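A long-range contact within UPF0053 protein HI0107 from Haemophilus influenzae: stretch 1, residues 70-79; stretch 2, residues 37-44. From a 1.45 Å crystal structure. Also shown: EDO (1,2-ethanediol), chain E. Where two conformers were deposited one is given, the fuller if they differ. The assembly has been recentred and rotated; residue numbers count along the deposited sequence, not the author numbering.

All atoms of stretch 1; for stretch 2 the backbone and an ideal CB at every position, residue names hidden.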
ATOM      1  N   ASP A  70      10.354  10.445   5.842  1.00 27.57           N
ATOM      2  CA  ASP A  70      10.103  11.670   5.092  0.50 32.22           C
ATOM      3  C   ASP A  70       8.614  11.896   4.903  1.00 31.11           C
ATOM      4  O   ASP A  70       8.157  12.307   3.842  1.00 34.24           O
ATOM      5  CB  ASP A  70      10.827  11.653   3.748  0.50 36.29           C
ATOM      6  CG  ASP A  70      12.216  12.253   3.833  0.50 38.17           C
ATOM      7  OD1 ASP A  70      12.759  12.328   4.958  0.50 39.90           O
ATOM      8  OD2 ASP A  70      12.762  12.650   2.782  0.50 39.00           O
ATOM      9  N   ASN A  71       7.860  11.643   5.966  1.00 29.49           N
ATOM     10  CA  ASN A  71       6.410  11.784   5.922  1.00 32.56           C
ATOM     11  C   ASN A  71       5.772  11.075   4.729  1.00 30.52           C
ATOM     12  O   ASN A  71       4.774  11.547   4.179  1.00 36.44           O
ATOM     13  CB  ASN A  71       6.005  13.260   5.921  1.00 39.06           C
ATOM     14  CG  ASN A  71       6.346  13.960   7.223  1.00 44.67           C
ATOM     15  OD1 ASN A  71       6.787  15.107   7.220  1.00 48.67           O
ATOM     16  ND2 ASN A  71       6.141  13.271   8.345  1.00 45.38           N
HETATM   17  N   MSE A  72       6.379   9.977   4.277  0.50 22.59           N
HETATM   18  CA  MSE A  72       5.756   9.120   3.262  0.50 18.67           C
HETATM   19  C   MSE A  72       5.795   7.667   3.728  0.50 16.00           C
HETATM   20  O   MSE A  72       6.700   7.269   4.467  0.50 16.98           O
HETATM   21  CB  MSE A  72       6.370   9.297   1.848  0.50 18.69           C
HETATM   22  CG  MSE A  72       7.625   8.454   1.499  0.50 20.80           C
HETATM   23 SE   MSE A  72       8.059   8.251  -0.440  0.40 24.39          SE
HETATM   24  CE  MSE A  72       6.955   6.667  -0.806  0.50 18.25           C
ATOM     25  N   ILE A  73       4.788   6.891   3.335  1.00 13.43           N
ATOM     26  CA  ILE A  73       4.799   5.459   3.599  0.50 12.46           C
ATOM     27  C   ILE A  73       5.841   4.836   2.693  1.00 11.86           C
ATOM     28  O   ILE A  73       5.771   4.965   1.464  1.00 13.89           O
ATOM     29  CB  ILE A  73       3.447   4.795   3.308  0.50 13.28           C
ATOM     30  CG1 ILE A  73       2.401   5.207   4.346  0.50 15.67           C
ATOM     31  CG2 ILE A  73       3.593   3.275   3.302  0.50 13.17           C
ATOM     32  CD1 ILE A  73       1.755   6.532   4.062  0.50 17.45           C
ATOM     33  N   LYS A  74       6.820   4.173   3.304  1.00 10.26           N
ATOM     34  CA  LYS A  74       7.885   3.507   2.552  1.00 11.30           C
ATOM     35  C   LYS A  74       7.571   2.039   2.283  1.00 10.33           C
ATOM     36  O   LYS A  74       7.825   1.532   1.192  1.00 13.36           O
ATOM     37  CB  LYS A  74       9.225   3.636   3.282  1.00 13.21           C
ATOM     38  CG  LYS A  74       9.748   5.055   3.328  1.00 16.59           C
ATOM     39  CD  LYS A  74      10.196   5.498   1.952  1.00 20.85           C
ATOM     40  CE  LYS A  74      10.788   6.901   1.993  1.00 25.48           C
ATOM     41  NZ  LYS A  74      11.200   7.355   0.634  1.00 27.23           N
ATOM     42  N   GLN A  75       7.032   1.346   3.278  1.00  9.91           N
ATOM     43  CA  GLN A  75       6.687  -0.070   3.119  1.00  9.08           C
ATOM     44  C   GLN A  75       5.439  -0.385   3.914  1.00  9.20           C
ATOM     45  O   GLN A  75       5.264   0.099   5.043  1.00 10.34           O
ATOM     46  CB  GLN A  75       7.835  -0.990   3.590  1.00 13.29           C
ATOM     47  CG  GLN A  75       9.113  -0.879   2.735  1.00 18.33           C
ATOM     48  CD  GLN A  75      10.133  -1.975   2.995  1.00 23.65           C
ATOM     49  OE1 GLN A  75       9.807  -3.046   3.502  1.00 26.60           O
ATOM     50  NE2 GLN A  75      11.383  -1.709   2.630  1.00 26.75           N
ATOM     51  N   ALA A  76       4.580  -1.218   3.341  1.00 10.59           N
ATOM     52  CA  ALA A  76       3.384  -1.680   4.027  1.00 10.89           C
ATOM     53  C   ALA A  76       3.134  -3.157   3.747  1.00 10.47           C
ATOM     54  O   ALA A  76       3.386  -3.644   2.647  1.00 13.19           O
ATOM     55  CB  ALA A  76       2.162  -0.852   3.597  1.00 12.99           C
ATOM     56  N   LYS A  77       2.617  -3.859   4.744  1.00 10.05           N
ATOM     57  CA  LYS A  77       2.160  -5.233   4.590  1.00  9.72           C
ATOM     58  C   LYS A  77       0.712  -5.189   4.152  1.00 10.03           C
ATOM     59  O   LYS A  77      -0.078  -4.371   4.659  1.00 10.75           O
ATOM     60  CB  LYS A  77       2.271  -5.945   5.940  1.00  9.82           C
ATOM     61  CG  LYS A  77       1.556  -7.252   6.022  1.00 11.23           C
ATOM     62  CD  LYS A  77       1.646  -7.798   7.460  1.00 12.69           C
ATOM     63  CE  LYS A  77       0.674  -8.932   7.694  1.00 13.29           C
ATOM     64  NZ  LYS A  77       0.754  -9.402   9.119  1.00 15.28           N
ATOM     65  N   VAL A  78       0.351  -6.067   3.220  1.00  9.23           N
ATOM     66  CA  VAL A  78      -0.995  -6.086   2.663  1.00 10.27           C
ATOM     67  C   VAL A  78      -1.581  -7.489   2.640  1.00 12.12           C
ATOM     68  O   VAL A  78      -0.917  -8.443   2.215  1.00 13.11           O
ATOM     69  CB  VAL A  78      -0.982  -5.551   1.211  1.00 13.21           C
ATOM     70  CG1 VAL A  78      -2.363  -5.652   0.574  1.00 17.28           C
ATOM     71  CG2 VAL A  78      -0.502  -4.119   1.202  1.00 15.70           C
ATOM     72  N   VAL A  79      -2.804  -7.620   3.137  1.00 12.51           N
ATOM     73  CA  VAL A  79      -3.585  -8.845   3.019  0.50 13.53           C
ATOM     74  C   VAL A  79      -4.926  -8.505   2.369  1.00 13.03           C
ATOM     75  O   VAL A  79      -5.480  -7.436   2.628  1.00 15.11           O
ATOM     76  CB  VAL A  79      -3.862  -9.458   4.407  0.50 16.92           C
ATOM     77  CG1 VAL A  79      -4.728 -10.692   4.273  0.50 17.56           C
ATOM     78  CG2 VAL A  79      -2.560  -9.781   5.128  0.50 17.86           C
ATOM     79  N   UNK A  37       0.040   6.486  -6.490  1.00 10.40           N
ATOM     80  CA  UNK A  37       0.833   5.459  -5.808  1.00 10.33           C
ATOM     81  C   UNK A  37       0.130   4.965  -4.552  1.00 10.82           C
ATOM     82  O   UNK A  37      -0.818   5.579  -4.057  1.00 10.55           O
ATOM     83  CB  UNK A  37       2.218   6.002  -5.451  1.00 10.33           C
ATOM     84  N   UNK A  38       0.618   3.848  -4.023  1.00 10.38           N
ATOM     85  CA  UNK A  38       0.092   3.296  -2.785  1.00 11.80           C
ATOM     86  C   UNK A  38       0.243   4.285  -1.627  1.00 10.24           C
ATOM     87  O   UNK A  38      -0.689   4.490  -0.845  1.00 12.39           O
ATOM     88  CB  UNK A  38       0.799   1.981  -2.453  1.00 11.80           C
ATOM     89  N   UNK A  39       1.413   4.907  -1.532  1.00 10.91           N
ATOM     90  CA  UNK A  39       1.635   5.993  -0.587  1.00 11.17           C
ATOM     91  C   UNK A  39       0.566   7.077  -0.742  1.00 12.27           C
ATOM     92  O   UNK A  39      -0.044   7.497   0.233  1.00 13.43           O
ATOM     93  CB  UNK A  39       3.030   6.591  -0.783  1.00 11.17           C
ATOM     94  N   UNK A  40       0.344   7.541  -1.969  1.00 10.62           N
ATOM     95  CA  UNK A  40      -0.650   8.587  -2.188  1.00 10.80           C
ATOM     96  C   UNK A  40      -2.050   8.173  -1.737  1.00 11.34           C
ATOM     97  O   UNK A  40      -2.783   8.939  -1.110  1.00 13.84           O
ATOM     98  CB  UNK A  40      -0.680   8.970  -3.669  1.00 10.80           C
ATOM     99  N   UNK A  41      -2.438   6.951  -2.059  1.00 11.34           N
ATOM    100  CA  UNK A  41      -3.756   6.449  -1.660  1.00 12.51           C
ATOM    101  C   UNK A  41      -3.912   6.449  -0.138  1.00 13.34           C
ATOM    102  O   UNK A  41      -4.943   6.861   0.396  1.00 15.03           O
ATOM    103  CB  UNK A  41      -3.974   5.037  -2.208  1.00 12.51           C
ATOM    104  N   UNK A  42      -2.893   5.972   0.568  1.00 13.33           N
ATOM    105  CA  UNK A  42      -2.957   5.939   2.021  0.50 13.80           C
ATOM    106  C   UNK A  42      -3.000   7.356   2.597  1.00 15.68           C
ATOM    107  O   UNK A  42      -3.825   7.657   3.473  1.00 17.38           O
ATOM    108  CB  UNK A  42      -1.761   5.170   2.588  0.50 13.80           C
ATOM    109  N   UNK A  43      -2.137   8.238   2.102  1.00 15.75           N
ATOM    110  CA  UNK A  43      -2.105   9.607   2.617  1.00 17.20           C
ATOM    111  C   UNK A  43      -3.410  10.347   2.367  1.00 18.58           C
ATOM    112  O   UNK A  43      -3.852  11.134   3.206  1.00 22.65           O
ATOM    113  CB  UNK A  43      -0.947  10.380   1.983  1.00 17.20           C
ATOM    114  N   UNK A  44      -4.049  10.093   1.228  1.00 18.09           N
ATOM    115  CA  UNK A  44      -5.289  10.804   0.909  1.00 20.06           C
ATOM    116  C   UNK A  44      -6.405  10.398   1.850  1.00 22.04           C
ATOM    117  O   UNK A  44      -7.352  11.153   2.066  1.00 24.07           O
ATOM    118  CB  UNK A  44      -5.705  10.539  -0.539  1.00 20.06           C
TER
HETATM  119  C1  EDO E  81      11.908  11.496   9.347  0.80 46.73           C
HETATM  120  O1  EDO E  81      12.190  11.634   7.950  0.80 45.73           O
HETATM  121  C2  EDO E  81      11.345  10.105   9.609  0.80 46.90           C
HETATM  122  O2  EDO E  81      12.302   9.124   9.193  0.80 47.71           O

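Stretch 2 enters a helix after its first residue and packs across the strand of stretch 1, the two N-to-C directions meeting at 132°.

Position 37 lies just before the helix, with phi/psi of -119/166, and its CB has nothing of stretch 1 nearby. An N-cap suits a short side chain with an acceptor: Ser, Thr, Asp or Asn. It is Thr 37. Thr 37 OG1 accepts from the backbone N of position 40 at 2.9 Å, a capping bond.

Position 38 is helical, and its CB points sideways to the strand. Further along the strand, Ala 76 and Val 78 turn their side chains toward the helix. Only a long side chain could reach them, and both are apolar, so Leu, Met or an aromatic would fit. The residue is Phe 38, with chi1 in t. Its CE2 lies 3.8 Å from Ala 76 CB, which sits at the ring edge. Its CZ lies 3.8 Å from Val 78 CG2.

Position 39 points toward the strand. Its CA is 5.3 Å from that of Ile 73, so there is little room for bulk. The ideal CB is 3.9 Å from both Ile 73 O and Met 72 CE. Nearby, the backbone N of Ile 73 offers a donor. A short side chain with an acceptor would use it: Asn, Asp, perhaps Ser or Thr. The residue is Asn 39, with chi1 in t. Ile 73 N donates to Asn 39 OD1 at 2.8 Å, the one hydrogen bond between the stretches. Ile 73 O is left without a partner.

Position 40 points away from stretch 1. Its phi/psi of -59/-43 would allow almost any residue, and stretch 1 sets no preference. It is Gly 40.

Position 41 is out of reach, so stretch 1 does not decide its character. It is Leu 41.

Position 42 faces the strand, its ideal CB 4.0 Å from Ile 73 CD1. This methyl favours an apolar partner: Val, Ile, Leu or Met. The residue is Ile 42, whose CG2 lies 3.8 Å from Ile 73 CD1.

Position 43 also points toward the strand, but from farther off: its CB is 5.1 Å from Ile 73 CD1. A longer apolar chain, Leu or Met, could close the gap. The residue is Leu 43. Its CD2 comes within 3.7 Å of Ile 73 CD1.

Position 44 is out of reach, and many residues would serve. It is Glu 44.

Stretch 2 (37-44) TFNGLILE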
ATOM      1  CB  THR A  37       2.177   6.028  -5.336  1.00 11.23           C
ATOM      2  OG1 THR A  37       1.902   7.103  -4.428  1.00 10.87           O
ATOM      3  CG2 THR A  37       3.005   6.529  -6.501  1.00 12.39           C
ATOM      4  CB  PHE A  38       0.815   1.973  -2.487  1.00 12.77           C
ATOM      5  CG  PHE A  38       0.104   1.096  -1.499  1.00 17.03           C
ATOM      6  CD1 PHE A  38      -1.241   0.801  -1.659  1.00 18.55           C
ATOM      7  CD2 PHE A  38       0.781   0.541  -0.438  1.00 24.04           C
ATOM      8  CE1 PHE A  38      -1.902  -0.000  -0.764  1.00 24.55           C
ATOM      9  CE2 PHE A  38       0.122  -0.276   0.462  1.00 26.45           C
ATOM     10  CZ  PHE A  38      -1.224  -0.544   0.293  1.00 25.33           C
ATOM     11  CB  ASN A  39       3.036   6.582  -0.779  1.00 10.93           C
ATOM     12  CG  ASN A  39       3.257   7.843   0.035  1.00 12.97           C
ATOM     13  OD1 ASN A  39       3.157   7.828   1.266  1.00 12.58           O
ATOM     14  ND2 ASN A  39       3.537   8.952  -0.655  1.00 13.86           N
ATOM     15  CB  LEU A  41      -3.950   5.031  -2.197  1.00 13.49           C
ATOM     16  CG  LEU A  41      -5.286   4.357  -1.917  1.00 15.58           C
ATOM     17  CD1 LEU A  41      -6.363   5.065  -2.709  1.00 17.91           C
ATOM     18  CD2 LEU A  41      -5.219   2.871  -2.249  1.00 19.25           C
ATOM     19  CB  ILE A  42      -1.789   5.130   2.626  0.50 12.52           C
ATOM     20  CG1 ILE A  42      -1.875   3.662   2.187  0.50 11.18           C
ATOM     21  CG2 ILE A  42      -1.804   5.219   4.151  0.50 16.56           C
ATOM     22  CD1 ILE A  42      -0.589   2.866   2.441  0.50 10.25           C
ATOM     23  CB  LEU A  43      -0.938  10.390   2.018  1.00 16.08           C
ATOM     24  CG  LEU A  43       0.465   9.951   2.424  1.00 20.20           C
ATOM     25  CD1 LEU A  43       1.509  10.765   1.661  1.00 23.04           C
ATOM     26  CD2 LEU A  43       0.647  10.092   3.918  1.00 21.42           C
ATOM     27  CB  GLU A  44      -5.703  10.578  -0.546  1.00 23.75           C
ATOM     28  CG  GLU A  44      -4.763  11.248  -1.522  1.00 28.28           C
ATOM     29  CD  GLU A  44      -5.160  11.072  -2.970  1.00 31.25           C
ATOM     30  OE1 GLU A  44      -6.309  10.661  -3.232  1.00 33.92           O
ATOM     31  OE2 GLU A  44      -4.313  11.353  -3.847  1.00 32.41           O
TER
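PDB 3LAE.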